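Dye-decolorizing peroxidase (Irpex lacteus, PDB 7D8M) probably uses its heme b cofactor to carry out peroxidase reactions, as other members of the DyP-type family do. Local coordinates at residues 342-345 with 346-350. Residues are numbered along the deposited sequence; the frame is centred on the assembly and turned at random.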
ATOM      1  N   PRO A 342       9.202  -5.143 -15.752  1.00 24.54           N
ATOM      2  CA  PRO A 342      10.582  -5.631 -15.786  1.00 25.62           C
ATOM      3  C   PRO A 342      11.574  -4.602 -15.247  1.00 29.01           C
ATOM      4  O   PRO A 342      11.243  -3.456 -14.934  1.00 24.55           O
ATOM      5  CB  PRO A 342      10.817  -5.883 -17.277  1.00 28.14           C
ATOM      6  CG  PRO A 342       9.998  -4.833 -17.939  1.00 29.61           C
ATOM      7  CD  PRO A 342       8.765  -4.643 -17.068  1.00 28.25           C
ATOM      8  N   GLU A 343      12.818  -5.044 -15.152  1.00 27.41           N
ATOM      9  CA  GLU A 343      13.885  -4.172 -14.716  1.00 27.31           C
ATOM     10  C   GLU A 343      14.142  -3.080 -15.749  1.00 28.22           C
ATOM     11  O   GLU A 343      13.747  -3.178 -16.913  1.00 26.33           O
ATOM     12  CB  GLU A 343      15.158  -4.977 -14.471  1.00 28.72           C
ATOM     13  CG  GLU A 343      15.031  -5.950 -13.312  1.00 30.87           C
ATOM     14  CD  GLU A 343      14.838  -5.224 -11.997  1.00 30.25           C
ATOM     15  OE1 GLU A 343      15.842  -4.731 -11.443  1.00 30.46           O
ATOM     16  OE2 GLU A 343      13.683  -5.129 -11.528  1.00 31.98           O
ATOM     17  N   VAL A 344      14.803  -2.016 -15.287  1.00 25.83           N
ATOM     18  CA  VAL A 344      15.207  -0.922 -16.160  1.00 25.13           C
ATOM     19  C   VAL A 344      16.241  -1.416 -17.161  1.00 24.14           C
ATOM     20  O   VAL A 344      17.218  -2.074 -16.794  1.00 25.58           O
ATOM     21  CB  VAL A 344      15.749   0.231 -15.303  1.00 25.37           C
ATOM     22  CG1 VAL A 344      16.387   1.328 -16.174  1.00 24.29           C
ATOM     23  CG2 VAL A 344      14.635   0.768 -14.417  1.00 22.85           C
ATOM     24  N   THR A 345      16.031  -1.108 -18.436  1.00 26.14           N
ATOM     25  CA  THR A 345      16.938  -1.591 -19.469  1.00 28.18           C
ATOM     26  C   THR A 345      18.097  -0.625 -19.649  1.00 26.94           C
ATOM     27  O   THR A 345      18.036   0.530 -19.232  1.00 29.72           O
ATOM     28  CB  THR A 345      16.217  -1.769 -20.807  1.00 29.24           C
ATOM     29  OG1 THR A 345      15.773  -0.492 -21.286  1.00 28.21           O
ATOM     30  CG2 THR A 345      15.011  -2.706 -20.656  1.00 27.18           C
ATOM     31  N   ASP A 346      19.164  -1.115 -20.294  1.00 29.38           N
ATOM     32  CA  ASP A 346      20.311  -0.250 -20.572  1.00 31.19           C
ATOM     33  C   ASP A 346      19.885   1.008 -21.324  1.00 30.40           C
ATOM     34  O   ASP A 346      20.347   2.109 -21.004  1.00 28.98           O
ATOM     35  CB  ASP A 346      21.378  -1.011 -21.363  1.00 31.15           C
ATOM     36  CG  ASP A 346      22.057  -2.092 -20.541  1.00 34.43           C
ATOM     37  OD1 ASP A 346      21.833  -2.134 -19.318  1.00 34.38           O
ATOM     38  OD2 ASP A 346      22.806  -2.913 -21.117  1.00 38.68           O
ATOM     39  N   TYR A 347      18.983   0.870 -22.306  1.00 29.23           N
ATOM     40  CA  TYR A 347      18.544   2.026 -23.087  1.00 26.13           C
ATOM     41  C   TYR A 347      17.850   3.052 -22.203  1.00 30.87           C
ATOM     42  O   TYR A 347      18.121   4.257 -22.293  1.00 29.59           O
ATOM     43  CB  TYR A 347      17.606   1.593 -24.231  1.00 30.44           C
ATOM     44  CG  TYR A 347      17.206   2.764 -25.112  1.00 29.77           C
ATOM     45  CD1 TYR A 347      16.122   3.570 -24.785  1.00 29.80           C
ATOM     46  CD2 TYR A 347      17.939   3.085 -26.255  1.00 29.35           C
ATOM     47  CE1 TYR A 347      15.775   4.668 -25.568  1.00 30.72           C
ATOM     48  CE2 TYR A 347      17.591   4.175 -27.049  1.00 27.16           C
ATOM     49  CZ  TYR A 347      16.512   4.963 -26.699  1.00 29.58           C
ATOM     50  OH  TYR A 347      16.163   6.052 -27.474  1.00 31.20           O
ATOM     51  N   GLU A 348      16.933   2.592 -21.353  1.00 27.52           N
ATOM     52  CA  GLU A 348      16.218   3.507 -20.474  1.00 29.30           C
ATOM     53  C   GLU A 348      17.180   4.245 -19.558  1.00 26.85           C
ATOM     54  O   GLU A 348      17.081   5.463 -19.391  1.00 29.58           O
ATOM     55  CB  GLU A 348      15.188   2.740 -19.654  1.00 27.99           C
ATOM     56  CG  GLU A 348      14.057   2.181 -20.489  1.00 26.91           C
ATOM     57  CD  GLU A 348      13.123   1.347 -19.651  1.00 26.23           C
ATOM     58  OE1 GLU A 348      13.572   0.268 -19.211  1.00 29.33           O
ATOM     59  OE2 GLU A 348      11.967   1.782 -19.414  1.00 25.03           O
ATOM     60  N   ALA A 349      18.119   3.518 -18.957  1.00 28.29           N
ATOM     61  CA  ALA A 349      19.079   4.148 -18.062  1.00 27.68           C
ATOM     62  C   ALA A 349      19.939   5.158 -18.812  1.00 31.87           C
ATOM     63  O   ALA A 349      20.069   6.309 -18.385  1.00 29.38           O
ATOM     64  CB  ALA A 349      19.935   3.079 -17.387  1.00 30.67           C
ATOM     65  N   SER A 350      20.500   4.755 -19.963  1.00 31.76           N
ATOM     66  CA  SER A 350      21.364   5.655 -20.730  1.00 31.38           C
ATOM     67  C   SER A 350      20.632   6.925 -21.136  1.00 32.08           C
ATOM     68  O   SER A 350      21.194   8.024 -21.061  1.00 31.50           O
ATOM     69  CB  SER A 350      21.903   4.954 -21.975  1.00 28.26           C
ATOM     70  OG  SER A 350      22.824   3.944 -21.626  1.00 30.91           O
TER
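T345 and E348 form a capping box at the start of the short surface helix 346-351, which follows strand 334-340. As N-cap, T345 accepts the backbone N-H of E348 on its OG1 (N to OG1 3.3 Å). Its chi1 of 65° sets OG1 between its own backbone N and carbonyl carbon, facing the first helical turn. The reciprocal bond is shorter: T345 N gives its hydrogen to E348 OE1 at 2.9 Å and 170°, meeting the carboxylate on its anti side. The helical ladder begins with A349 N bonded to T345 O (3.0 Å).

The carboxylate of E348 also ties the cap to the next loop, through a salt bridge from OE1 to R358 and bonds to OE2 from the backbone N atoms of T355 and I356. An alanine in place of E348 would probably leave T345 N without its side-chain acceptor and R358 without this carboxylate mate.

Apolar contact is slight, with V344 CG1 lying 3.9 Å from E348 CB and 4.1 Å from A349 CB, while V344 also touches V228 of helix 228-237. At the first helical residue, D346 O takes both S350 N at 2.8 Å and S350 OG at 3.1 Å, the hydroxyl standing above the carbonyl plane.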